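Long-range contact in GH127 beta-L-arabinofuranoside (Geobacillus stearothermophilus, PDB 4QK0), which probably hydrolyses beta-L-arabinofuranosides, removing arabinofuranose units as a glycoside hydrolase of family 127: residues Glu480-Leu485 with Tyr513-Arg518. Residues are numbered along the deposited sequence; the frame is centred on the assembly and turned at random.
Sequences EFTLGL and YAYIRR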
# COMPACT_ATOMS: atom_id res chain seq x y z
N GLU A 480 -56.25 9.94 -13.86
CA GLU A 480 -55.39 10.71 -13.03
C GLU A 480 -54.45 9.75 -12.30
O GLU A 480 -54.88 8.81 -11.67
CB GLU A 480 -56.21 11.51 -12.04
CG GLU A 480 -55.42 12.50 -11.19
CD GLU A 480 -56.26 13.11 -10.07
OE1 GLU A 480 -57.46 12.75 -9.93
OE2 GLU A 480 -55.70 13.95 -9.33
N PHE A 481 -53.16 9.99 -12.45
CA PHE A 481 -52.18 9.34 -11.61
C PHE A 481 -50.86 10.13 -11.64
O PHE A 481 -50.68 11.09 -12.43
CB PHE A 481 -51.97 7.87 -12.02
CG PHE A 481 -51.59 7.69 -13.47
CD1 PHE A 481 -50.29 7.77 -13.89
CD2 PHE A 481 -52.57 7.47 -14.43
CE1 PHE A 481 -49.97 7.65 -15.24
CE2 PHE A 481 -52.27 7.35 -15.79
CZ PHE A 481 -50.96 7.44 -16.19
N THR A 482 -49.95 9.71 -10.76
CA THR A 482 -48.68 10.39 -10.57
C THR A 482 -47.53 9.64 -11.22
O THR A 482 -47.41 8.42 -11.12
CB THR A 482 -48.41 10.58 -9.10
OG1 THR A 482 -49.50 11.29 -8.55
CG2 THR A 482 -47.13 11.35 -8.91
N LEU A 483 -46.77 10.38 -11.99
CA LEU A 483 -45.51 9.91 -12.57
C LEU A 483 -44.39 10.55 -11.79
O LEU A 483 -44.35 11.80 -11.68
CB LEU A 483 -45.39 10.39 -14.00
CG LEU A 483 -44.86 9.39 -14.96
CD1 LEU A 483 -45.94 8.30 -15.09
CD2 LEU A 483 -44.56 10.06 -16.29
N GLY A 484 -43.54 9.73 -11.19
CA GLY A 484 -42.39 10.25 -10.40
C GLY A 484 -41.10 10.14 -11.20
O GLY A 484 -40.70 9.06 -11.55
N LEU A 485 -40.51 11.26 -11.56
CA LEU A 485 -39.31 11.28 -12.40
C LEU A 485 -38.04 11.73 -11.65
O LEU A 485 -38.03 12.83 -11.15
CB LEU A 485 -39.54 12.20 -13.59
CG LEU A 485 -40.84 11.92 -14.34
CD1 LEU A 485 -41.03 12.93 -15.44
CD2 LEU A 485 -40.88 10.55 -14.94
N TYR A 513 -37.10 13.68 -6.79
CA TYR A 513 -38.11 13.17 -7.77
C TYR A 513 -39.10 14.27 -8.07
O TYR A 513 -39.61 14.90 -7.17
CB TYR A 513 -38.84 11.92 -7.25
CG TYR A 513 -38.04 10.66 -7.43
CD1 TYR A 513 -37.06 10.30 -6.50
CD2 TYR A 513 -38.20 9.85 -8.56
CE1 TYR A 513 -36.31 9.16 -6.65
CE2 TYR A 513 -37.41 8.74 -8.75
CZ TYR A 513 -36.45 8.40 -7.79
OH TYR A 513 -35.69 7.27 -7.93
N ALA A 514 -39.37 14.51 -9.35
CA ALA A 514 -40.46 15.41 -9.76
C ALA A 514 -41.78 14.59 -9.81
O ALA A 514 -41.87 13.59 -10.54
CB ALA A 514 -40.16 16.02 -11.12
N TYR A 515 -42.76 14.99 -9.00
CA TYR A 515 -44.05 14.32 -8.96
C TYR A 515 -45.04 15.01 -9.88
O TYR A 515 -45.50 16.12 -9.61
CB TYR A 515 -44.56 14.31 -7.55
CG TYR A 515 -43.79 13.39 -6.68
CD1 TYR A 515 -42.55 13.76 -6.17
CD2 TYR A 515 -44.29 12.13 -6.32
CE1 TYR A 515 -41.84 12.93 -5.32
CE2 TYR A 515 -43.59 11.30 -5.49
CZ TYR A 515 -42.36 11.71 -5.01
OH TYR A 515 -41.67 10.89 -4.19
N ILE A 516 -45.32 14.37 -11.01
CA ILE A 516 -46.27 14.89 -11.96
C ILE A 516 -47.62 14.16 -11.93
O ILE A 516 -47.77 13.03 -12.45
CB ILE A 516 -45.69 14.83 -13.36
CG1 ILE A 516 -44.33 15.52 -13.35
CG2 ILE A 516 -46.67 15.48 -14.35
CD1 ILE A 516 -43.67 15.52 -14.70
N ARG A 517 -48.60 14.84 -11.32
CA ARG A 517 -49.96 14.30 -11.13
C ARG A 517 -50.94 15.12 -11.97
O ARG A 517 -51.00 16.32 -11.89
CB ARG A 517 -50.37 14.34 -9.67
CG ARG A 517 -51.69 13.62 -9.42
CD ARG A 517 -52.04 13.43 -7.94
NE ARG A 517 -53.25 12.61 -7.80
CZ ARG A 517 -53.33 11.27 -7.94
NH1 ARG A 517 -52.24 10.53 -8.20
NH2 ARG A 517 -54.51 10.65 -7.81
N ARG A 518 -51.68 14.42 -12.82
CA ARG A 518 -52.59 15.03 -13.77
C ARG A 518 -53.41 13.90 -14.40
O ARG A 518 -53.16 12.69 -14.14
CB ARG A 518 -51.81 15.76 -14.90
CG ARG A 518 -50.95 14.84 -15.79
CD ARG A 518 -50.04 15.63 -16.71
NE ARG A 518 -50.81 16.36 -17.73
CZ ARG A 518 -51.27 15.82 -18.87
NH1 ARG A 518 -51.06 14.55 -19.15
NH2 ARG A 518 -51.93 16.57 -19.73
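Strands 480-485 and 513-517 run antiparallel, their axes 161° apart and 4.5 Å at closest approach, with Leu-483/Ile-516 and Leu-485/Ala-514 as hydrogen-bonded pairs. They belong to one sheet of a beta-sandwich in the GH127 middle domain: side chains of Phe-481, Leu-483 and Leu-485 pack on strands 453-461 and 468-475 of the facing sheet. The Ile-516 N to Leu-483 O bond is short (2.8 Å) and lies in the carbonyl plane, whereas Leu-483 N sits above the carbonyl plane of Ile-516 O. Beyond Arg-517 the pairing loosens, since Phe-481 N reaches Arg-518 O over 3.2 Å. The chain turns a corner at Arg-518, whose guanidinium forms a salt bridge with Asp-524. On the inward face Leu-485 and Ile-516 cross obliquely; CG of Leu-485 and CG1 of Ile-516 both stand anti to the carbonyl carbon, and with the second torsions also extended the CD1 methyls of Leu-485 and Ile-516 meet 3.8 Å apart.

The other face carries Thr-482 and Arg-517, a non-hydrogen-bonded pair. Arg-517 is extended from CG to NE, with CG anti to the backbone N, so the chain reaches across to strand 480-485 and sets the guanidinium beside Glu-480 and Thr-482. There Arg-517 NH1 donates to Thr-482 OG1 at 2.9 Å, nearly straight at 164° and within the guanidinium plane. Thr-482 CG2 meets the ring edge of Tyr-515 at CD2, 3.9 Å away. An alanine here, lacking both OG1 and CG2, would probably leave the guanidinium less firmly oriented and the edge of the Tyr-515 ring less well packed. Glu-480 lays its CG over one guanidinium face, while its OE2 completes a salt bridge whose hydrogen bond from Arg-517 NE is weak, 3.2 Å long and bent to 123°.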